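Side-chain contacts in STING-associated CdnE c-di-GMP synthase (Flavobacteriaceae, PDB 6WT8), which makes the cyclic dinucleotide c-di-GMP, the second messenger of a bacterial CBASS defence system that is associated with a STING receptor: residues L6-K11 against K264-H269; I257-N262 against S303-E308; K120-A125 against D207-N212. All coordinates share one frame; numbering follows the deposited sequence.

Contact 1. Residues L6-K11 against K264-H269; sequences LELIKK and KYDCPH
Leu8 and Lys11, one turn apart on helix 5-16, reach to the carboxylate of Asp266 in the last part of helix 253-266, where the backbones come within 7.6 Å between the CA atoms of Leu8 and Asp266. Van der Waals touch makes up the whole contact. The CD2 methyl of Leu8 lies alongside the short aspartate chain, 3.8 Å from Asp266 CB and 3.7 Å from Asp266 OD2, the two side chains passing each other in opposite directions. Lys11 uses a methylene rather than its amine: its CD rests 3.8 Å from Asp266 OD1. With CG anti to the carbonyl carbon (chi1 -74°) and the chain extended beyond it, the lysine runs past the carboxylate instead of bending onto it. The two residues thus divide the carboxylate between them, the leucine methyl at one oxygen and the lysine methylene at the other.

Any attraction between the charged ends is probably long-range. Lys11 NZ stands 5.0 Å from Asp266 OD1, too far for a salt bridge, though it probably still favours the negative form of the aspartate. The direct ionic partner of OD1 is Arg15, the next turn along the same N-terminal helix, while OD2 has a weak hydrogen bond with the hydroxyl of Tyr50. Each carboxylate oxygen therefore has a polar partner of its own besides the alkyl group it meets. Tyr50 also touches Leu8, and this joins helix 46-56 to the contact.

A small van der Waals touch of alkyl groups on a carboxylate that is salt-bridged to Arg15, at the surface, is how the N-terminal helix is packed here against the last part of helix 253-266 in the helical part of this CD-NTase.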
# COMPACT_ATOMS: atom_id res chain seq x y z
N LEU A 6 5.71 -16.40 -22.82
CA LEU A 6 6.93 -17.02 -22.29
C LEU A 6 7.90 -15.97 -21.77
O LEU A 6 8.45 -16.10 -20.67
CB LEU A 6 7.58 -17.89 -23.38
CG LEU A 6 8.85 -18.54 -22.87
CD1 LEU A 6 8.40 -19.48 -21.78
CD2 LEU A 6 9.56 -19.31 -23.97
N GLU A 7 8.11 -14.91 -22.55
CA GLU A 7 9.00 -13.84 -22.10
C GLU A 7 8.42 -13.14 -20.87
O GLU A 7 9.16 -12.79 -19.94
CB GLU A 7 9.23 -12.85 -23.24
CG GLU A 7 10.23 -11.75 -22.90
CD GLU A 7 10.67 -10.94 -24.12
OE1 GLU A 7 10.00 -11.01 -25.19
OE2 GLU A 7 11.70 -10.23 -24.01
N LEU A 8 7.10 -12.95 -20.84
CA LEU A 8 6.45 -12.30 -19.70
C LEU A 8 6.58 -13.15 -18.44
O LEU A 8 6.86 -12.61 -17.36
CB LEU A 8 4.98 -12.01 -20.01
CG LEU A 8 4.75 -10.84 -20.98
CD1 LEU A 8 3.26 -10.82 -21.44
CD2 LEU A 8 5.22 -9.54 -20.31
N ILE A 9 6.39 -14.47 -18.58
CA ILE A 9 6.56 -15.36 -17.43
C ILE A 9 7.98 -15.26 -16.88
O ILE A 9 8.18 -15.17 -15.66
CB ILE A 9 6.21 -16.81 -17.82
CG1 ILE A 9 4.68 -16.96 -18.02
CG2 ILE A 9 6.74 -17.78 -16.75
CD1 ILE A 9 4.30 -18.21 -18.82
N LYS A 10 8.98 -15.25 -17.77
CA LYS A 10 10.36 -15.14 -17.31
C LYS A 10 10.59 -13.81 -16.57
O LYS A 10 11.29 -13.75 -15.55
CB LYS A 10 11.32 -15.28 -18.49
CG LYS A 10 11.33 -16.69 -19.05
CD LYS A 10 12.19 -16.80 -20.31
CE LYS A 10 12.08 -18.21 -20.86
NZ LYS A 10 12.46 -19.17 -19.77
N LYS A 11 9.95 -12.74 -17.03
CA LYS A 11 10.15 -11.44 -16.38
C LYS A 11 9.52 -11.43 -14.99
O LYS A 11 10.13 -10.95 -14.02
CB LYS A 11 9.53 -10.32 -17.22
CG LYS A 11 10.37 -10.00 -18.44
CD LYS A 11 9.81 -8.78 -19.12
CE LYS A 11 10.86 -8.17 -20.02
NZ LYS A 11 10.20 -7.41 -21.11
N LYS A 264 1.00 -3.24 -15.51
CA LYS A 264 1.54 -1.89 -15.74
C LYS A 264 3.06 -1.91 -15.93
O LYS A 264 3.64 -1.20 -16.80
CB LYS A 264 1.15 -0.98 -14.56
CG LYS A 264 1.40 0.50 -14.94
CD LYS A 264 0.75 1.45 -13.89
CE LYS A 264 1.52 1.42 -12.57
NZ LYS A 264 2.73 2.35 -12.58
N TYR A 265 3.74 -2.72 -15.12
CA TYR A 265 5.19 -2.78 -15.11
C TYR A 265 5.71 -3.25 -16.46
O TYR A 265 6.65 -2.66 -16.99
CB TYR A 265 5.65 -3.68 -13.96
CG TYR A 265 7.13 -3.55 -13.65
CD1 TYR A 265 8.10 -4.27 -14.35
CD2 TYR A 265 7.54 -2.71 -12.62
CE1 TYR A 265 9.45 -4.11 -14.03
CE2 TYR A 265 8.91 -2.57 -12.28
CZ TYR A 265 9.82 -3.28 -12.99
OH TYR A 265 11.17 -3.11 -12.69
N ASP A 266 5.04 -4.23 -17.06
CA ASP A 266 5.47 -4.84 -18.32
C ASP A 266 4.91 -4.13 -19.54
O ASP A 266 5.29 -4.45 -20.67
CB ASP A 266 5.05 -6.32 -18.32
CG ASP A 266 5.96 -7.18 -17.42
OD1 ASP A 266 7.11 -6.83 -17.28
OD2 ASP A 266 5.43 -8.18 -16.89
N CYS A 267 4.05 -3.14 -19.35
CA CYS A 267 3.49 -2.43 -20.50
C CYS A 267 4.46 -1.38 -21.06
O CYS A 267 4.81 -0.42 -20.35
CB CYS A 267 2.19 -1.75 -20.08
SG CYS A 267 1.40 -0.86 -21.46
N PRO A 268 4.89 -1.49 -22.31
CA PRO A 268 5.91 -0.57 -22.80
C PRO A 268 5.39 0.83 -23.07
O PRO A 268 6.19 1.77 -23.20
CB PRO A 268 6.41 -1.25 -24.08
CG PRO A 268 5.20 -2.05 -24.55
CD PRO A 268 4.55 -2.55 -23.26
N HIS A 269 4.08 1.01 -23.08
CA HIS A 269 3.45 2.30 -23.32
C HIS A 269 3.28 3.12 -22.05
O HIS A 269 2.82 4.27 -22.14
CB HIS A 269 2.08 2.06 -23.97
CG HIS A 269 2.17 1.23 -25.21
ND1 HIS A 269 1.48 0.05 -25.39
CD2 HIS A 269 2.89 1.43 -26.35
CE1 HIS A 269 1.76 -0.44 -26.59
NE2 HIS A 269 2.61 0.38 -27.19

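Contact 2. Residues I257-N262 against S303-E308; sequences IRFLKN and SILYQE
Helices 253-266 and 300-314 draw near where Leu260 meets Leu305, their CA atoms 8.5 Å apart, and the contact is made through side chains. Leu305 carries its half of the contact unaided: its CD1 meets both Phe259 and Leu260, its CD2 only the leucine. CD1 comes to the edge of the Phe259 ring, near the ring plane, and touches Phe259 CD2 at 3.6 Å; the same methyl lies 4.0 Å from Leu260 CD2. The other methyl, Leu305 CD2, is 4.2 Å from Leu260 CD1. The branch carbon of Leu260 takes part as well, its CG standing 4.1 Å from Leu305 CD1, and the two leucines slide past each other in opposite directions. Phe259 has CG anti to the backbone N (chi1 178°), whereas Leu260 puts CG beside its own N (chi1 -81°). Both residues point toward helix 300-314; the different first torsions bring the ring edge and the leucine methyls to the same Leu305.

This is buried helix-helix packing within the mainly helical part of the enzyme, where several helices surround the same aromatic ring. Phe259 is also touched by Leu350 and Ile353 of helix 336-360 and by Ile51 and Met55 of helix 46-56, while Leu260 leans on Ile281 and Cys285 of helix 278-287. Replacing Leu260 by an alanine takes away CG and both methyls, which would probably leave Leu305 CD2 without its partner, Leu305 CD1 with the phenylalanine alone across this contact, and a gap toward Ile281 and Cys285. Next to Phe259 in the sequence, Arg258 ties the same helix to other parts of the chain, its NE and NH1 bonding to the carbonyls of Met55 and Asn96.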
# COMPACT_ATOMS: atom_id res chain seq x y z
N ILE A 257 -4.83 -6.63 -7.34
CA ILE A 257 -3.89 -5.51 -7.24
C ILE A 257 -2.54 -5.90 -7.84
O ILE A 257 -1.93 -5.14 -8.62
CB ILE A 257 -3.75 -5.12 -5.76
CG1 ILE A 257 -5.03 -4.37 -5.35
CG2 ILE A 257 -2.50 -4.17 -5.56
CD1 ILE A 257 -5.15 -4.11 -3.85
N ARG A 258 -2.02 -7.08 -7.42
CA ARG A 258 -0.69 -7.49 -7.90
C ARG A 258 -0.73 -7.72 -9.40
O ARG A 258 0.25 -7.42 -10.09
CB ARG A 258 -0.25 -8.75 -7.14
CG ARG A 258 0.04 -8.41 -5.66
CD ARG A 258 0.72 -9.58 -4.92
NE ARG A 258 -0.23 -10.67 -4.85
CZ ARG A 258 -0.86 -11.13 -3.76
NH1 ARG A 258 -0.68 -10.73 -2.48
NH2 ARG A 258 -1.71 -12.10 -3.94
N PHE A 259 -1.82 -8.30 -9.92
CA PHE A 259 -1.94 -8.49 -11.36
C PHE A 259 -1.85 -7.17 -12.09
O PHE A 259 -1.06 -7.04 -13.02
CB PHE A 259 -3.28 -9.18 -11.66
CG PHE A 259 -3.57 -9.39 -13.11
CD1 PHE A 259 -2.82 -10.24 -13.86
CD2 PHE A 259 -4.67 -8.83 -13.67
CE1 PHE A 259 -3.10 -10.46 -15.23
CE2 PHE A 259 -4.96 -9.04 -15.01
CZ PHE A 259 -4.19 -9.89 -15.78
N LEU A 260 -2.65 -6.17 -11.68
CA LEU A 260 -2.60 -4.90 -12.43
C LEU A 260 -1.23 -4.23 -12.32
O LEU A 260 -0.75 -3.61 -13.28
CB LEU A 260 -3.69 -3.93 -11.94
CG LEU A 260 -5.12 -4.05 -12.40
CD1 LEU A 260 -5.81 -2.68 -12.05
CD2 LEU A 260 -5.22 -4.32 -13.91
N LYS A 261 -0.58 -4.33 -11.15
CA LYS A 261 0.77 -3.77 -11.00
C LYS A 261 1.74 -4.44 -11.96
O LYS A 261 2.56 -3.77 -12.59
CB LYS A 261 1.25 -3.92 -9.56
CG LYS A 261 0.61 -2.95 -8.58
CD LYS A 261 1.30 -3.15 -7.23
CE LYS A 261 0.70 -2.34 -6.16
NZ LYS A 261 1.71 -2.43 -5.01
N ASN A 262 1.63 -5.76 -12.12
CA ASN A 262 2.51 -6.46 -13.05
C ASN A 262 2.21 -6.04 -14.48
O ASN A 262 3.14 -5.89 -15.29
CB ASN A 262 2.34 -7.99 -12.89
CG ASN A 262 3.31 -8.56 -11.83
OD1 ASN A 262 4.53 -8.45 -12.00
ND2 ASN A 262 2.80 -9.13 -10.73
N SER A 303 -11.56 -10.34 -16.68
CA SER A 303 -12.73 -9.67 -17.25
C SER A 303 -13.32 -8.62 -16.30
O SER A 303 -13.72 -7.55 -16.74
CB SER A 303 -13.76 -10.73 -17.57
OG SER A 303 -14.95 -10.14 -18.10
N ILE A 304 -13.40 -8.92 -15.00
CA ILE A 304 -13.90 -7.91 -14.03
C ILE A 304 -13.07 -6.64 -14.10
O ILE A 304 -13.58 -5.52 -14.12
CB ILE A 304 -13.87 -8.50 -12.61
CG1 ILE A 304 -14.94 -9.54 -12.45
CG2 ILE A 304 -14.02 -7.39 -11.50
CD1 ILE A 304 -16.36 -9.05 -12.56
N LEU A 305 -11.75 -6.81 -14.09
CA LEU A 305 -10.85 -5.66 -14.16
C LEU A 305 -11.01 -4.90 -15.48
O LEU A 305 -11.04 -3.66 -15.48
CB LEU A 305 -9.42 -6.12 -13.97
CG LEU A 305 -9.10 -6.54 -12.53
CD1 LEU A 305 -7.70 -7.20 -12.53
CD2 LEU A 305 -9.04 -5.28 -11.63
N TYR A 306 -11.12 -5.62 -16.60
CA TYR A 306 -11.34 -4.95 -17.88
C TYR A 306 -12.62 -4.15 -17.85
O TYR A 306 -12.64 -3.00 -18.31
CB TYR A 306 -11.35 -5.96 -19.02
CG TYR A 306 -11.67 -5.34 -20.34
CD1 TYR A 306 -10.74 -4.62 -21.03
CD2 TYR A 306 -12.90 -5.54 -20.96
CE1 TYR A 306 -10.99 -4.03 -22.24
CE2 TYR A 306 -13.17 -4.93 -22.18
CZ TYR A 306 -12.20 -4.19 -22.82
OH TYR A 306 -12.44 -3.61 -24.04
N GLN A 307 -13.70 -4.74 -17.32
CA GLN A 307 -14.95 -4.01 -17.22
C GLN A 307 -14.80 -2.76 -16.35
O GLN A 307 -15.29 -1.69 -16.69
CB GLN A 307 -16.06 -4.93 -16.69
CG GLN A 307 -16.42 -6.06 -17.61
CD GLN A 307 -17.30 -7.09 -16.84
OE1 GLN A 307 -18.30 -6.72 -16.23
NE2 GLN A 307 -16.88 -8.36 -16.81
N GLU A 308 -14.10 -2.86 -15.23
CA GLU A 308 -13.96 -1.70 -14.38
C GLU A 308 -13.17 -0.60 -15.06
O GLU A 308 -13.55 0.59 -15.00
CB GLU A 308 -13.27 -2.11 -13.09
CG GLU A 308 -12.99 -0.95 -12.15
CD GLU A 308 -14.27 -0.31 -11.58
OE1 GLU A 308 -15.36 -0.91 -11.69
OE2 GLU A 308 -14.15 0.78 -11.01

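Contact 3. Residues K120-A125 against D207-N212; sequences KGLEKA and DFMKTN
Apolar packing between two short helices, partly buried and well away from the centre of the chain, joins helix 119-126 to helix 206-211. The two helices follow strands 114-117 and 192-204, which pair in parallel in the mixed sheet, so the contact sets side by side the segments that leave two neighbouring strands. The main pair is Leu122 and Met209, a residue present as selenomethionine. The terminal methyl does the touching: Met209 CE lies 3.9 Å from Leu122 CB, while the CA atoms of the pair are 7.8 Å apart. The Met209 chain is extended at chi2 and turns about the CG-SE bond (chi3 -83°), which places CE against the base of the leucine rather than its branched end.

One turn further along helix 119-126, Ala125 meets the aliphatic part of Lys210 more loosely, its CB 4.5 Å from Lys210 CE. Helix 134-146 adds a third wall: Leu140 touches both Leu122 and Ala125, and His143 touches Met209. Asn139 and His143 of that helix also bind Lys210 O and Asn212 OD1 respectively, and its Lys144 forms a salt bridge with Glu123.

Between the two helices themselves, methyl and methylene groups meet without a directional bond, which is consistent with packing and exclusion of water, rather than directed bonds, joining them; the bonds from Asn139 and His143 probably anchor the 207-212 segment, and the Glu123 salt bridge the other helix, to their common neighbour.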
# COMPACT_ATOMS: atom_id res chain seq x y z
N LYS A 120 -9.91 22.58 15.12
CA LYS A 120 -11.20 23.16 14.74
C LYS A 120 -12.22 22.05 14.53
O LYS A 120 -13.39 22.20 14.90
CB LYS A 120 -11.07 23.99 13.46
CG LYS A 120 -10.18 25.22 13.51
CD LYS A 120 -10.09 25.84 12.12
CE LYS A 120 -9.27 27.12 12.12
NZ LYS A 120 -9.87 28.14 13.03
N GLY A 121 -11.78 20.93 13.95
CA GLY A 121 -12.68 19.82 13.70
C GLY A 121 -13.19 19.17 14.96
O GLY A 121 -14.34 18.74 15.01
N LEU A 122 -12.32 19.05 15.98
CA LEU A 122 -12.76 18.48 17.25
C LEU A 122 -13.85 19.35 17.87
O LEU A 122 -14.89 18.84 18.32
CB LEU A 122 -11.56 18.34 18.21
CG LEU A 122 -11.82 17.90 19.66
CD1 LEU A 122 -12.50 16.53 19.79
CD2 LEU A 122 -10.51 17.94 20.43
N GLU A 123 -13.61 20.66 17.91
CA GLU A 123 -14.59 21.60 18.47
C GLU A 123 -15.89 21.53 17.70
O GLU A 123 -16.97 21.49 18.29
CB GLU A 123 -14.01 23.00 18.42
CG GLU A 123 -13.00 23.22 19.49
CD GLU A 123 -13.62 23.00 20.84
OE1 GLU A 123 -14.73 23.52 21.07
OE2 GLU A 123 -13.01 22.27 21.65
N LYS A 124 -15.81 21.57 16.38
CA LYS A 124 -17.02 21.51 15.57
C LYS A 124 -17.81 20.24 15.85
O LYS A 124 -19.04 20.28 16.02
CB LYS A 124 -16.64 21.57 14.09
CG LYS A 124 -17.78 21.46 13.09
CD LYS A 124 -17.23 21.57 11.68
CE LYS A 124 -18.34 21.73 10.65
NZ LYS A 124 -17.80 21.53 9.27
N ALA A 125 -17.11 19.10 15.95
CA ALA A 125 -17.81 17.83 16.14
C ALA A 125 -18.49 17.78 17.51
O ALA A 125 -19.66 17.41 17.62
CB ALA A 125 -16.82 16.67 15.97
N ASP A 207 -12.01 11.71 12.55
CA ASP A 207 -12.46 10.32 12.47
C ASP A 207 -11.68 9.42 13.44
O ASP A 207 -12.27 8.50 14.06
CB ASP A 207 -12.36 9.81 11.03
CG ASP A 207 -13.53 10.28 10.16
OD1 ASP A 207 -14.61 10.67 10.70
OD2 ASP A 207 -13.36 10.26 8.94
N PHE A 208 -10.38 9.65 13.59
CA PHE A 208 -9.64 8.94 14.63
C PHE A 208 -10.20 9.27 16.02
O PHE A 208 -10.40 8.38 16.85
CB PHE A 208 -8.14 9.27 14.59
CG PHE A 208 -7.43 8.69 15.77
CD1 PHE A 208 -7.26 7.31 15.87
CD2 PHE A 208 -6.99 9.50 16.78
CE1 PHE A 208 -6.68 6.75 16.98
CE2 PHE A 208 -6.37 8.99 17.90
CZ PHE A 208 -6.20 7.60 18.01
N MSE A 209 -10.42 10.55 16.31
CA MSE A 209 -10.80 10.92 17.66
C MSE A 209 -12.21 10.43 17.98
O MSE A 209 -12.55 10.21 19.14
CB MSE A 209 -10.64 12.44 17.84
CG MSE A 209 -9.11 12.83 17.75
SE MSE A 209 -8.88 14.68 18.30
CE MSE A 209 -9.31 15.57 16.67
N LYS A 210 -13.03 10.18 16.94
CA LYS A 210 -14.37 9.60 17.17
C LYS A 210 -14.34 8.11 17.51
O LYS A 210 -15.31 7.60 18.09
CB LYS A 210 -15.27 9.76 15.93
CG LYS A 210 -15.77 11.15 15.65
CD LYS A 210 -16.55 11.22 14.31
CE LYS A 210 -17.26 12.59 14.22
NZ LYS A 210 -17.96 12.90 12.92
N THR A 211 -13.30 7.38 17.10
CA THR A 211 -13.31 5.92 17.10
C THR A 211 -12.21 5.30 17.92
O THR A 211 -12.39 4.16 18.39
CB THR A 211 -13.13 5.38 15.66
OG1 THR A 211 -11.90 5.87 15.09
CG2 THR A 211 -14.27 5.79 14.76
N ASN A 212 -11.07 5.97 18.05
CA ASN A 212 -9.83 5.41 18.58
C ASN A 212 -9.40 4.16 17.83
O ASN A 212 -8.70 3.31 18.40
CB ASN A 212 -9.99 5.15 20.08
CG ASN A 212 -10.12 6.46 20.83
OD1 ASN A 212 -9.40 7.42 20.49
ND2 ASN A 212 -11.02 6.54 21.82

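In the fold
Contacts 1 and 2 are neighbours, with centres about 15 Å apart, and both use helix 253-266: residues 257-262 meet helix 300-314, and the adjoining 264-269 meets helix 5-16. Their segments alternate along the chain, so that one helix ties the N-terminal helix to a later part of the sequence. Contact 3 stands apart, its centre about 46 Å from that of contact 1 and about 36 Å from that of contact 2. Both its segments fall between the two halves of contact 1 and before contact 2 begins. It belongs to the sheet-bearing end of the molecule; contact 1 lies on the opposite side of the chain's centre from it, and on the same side as contact 2.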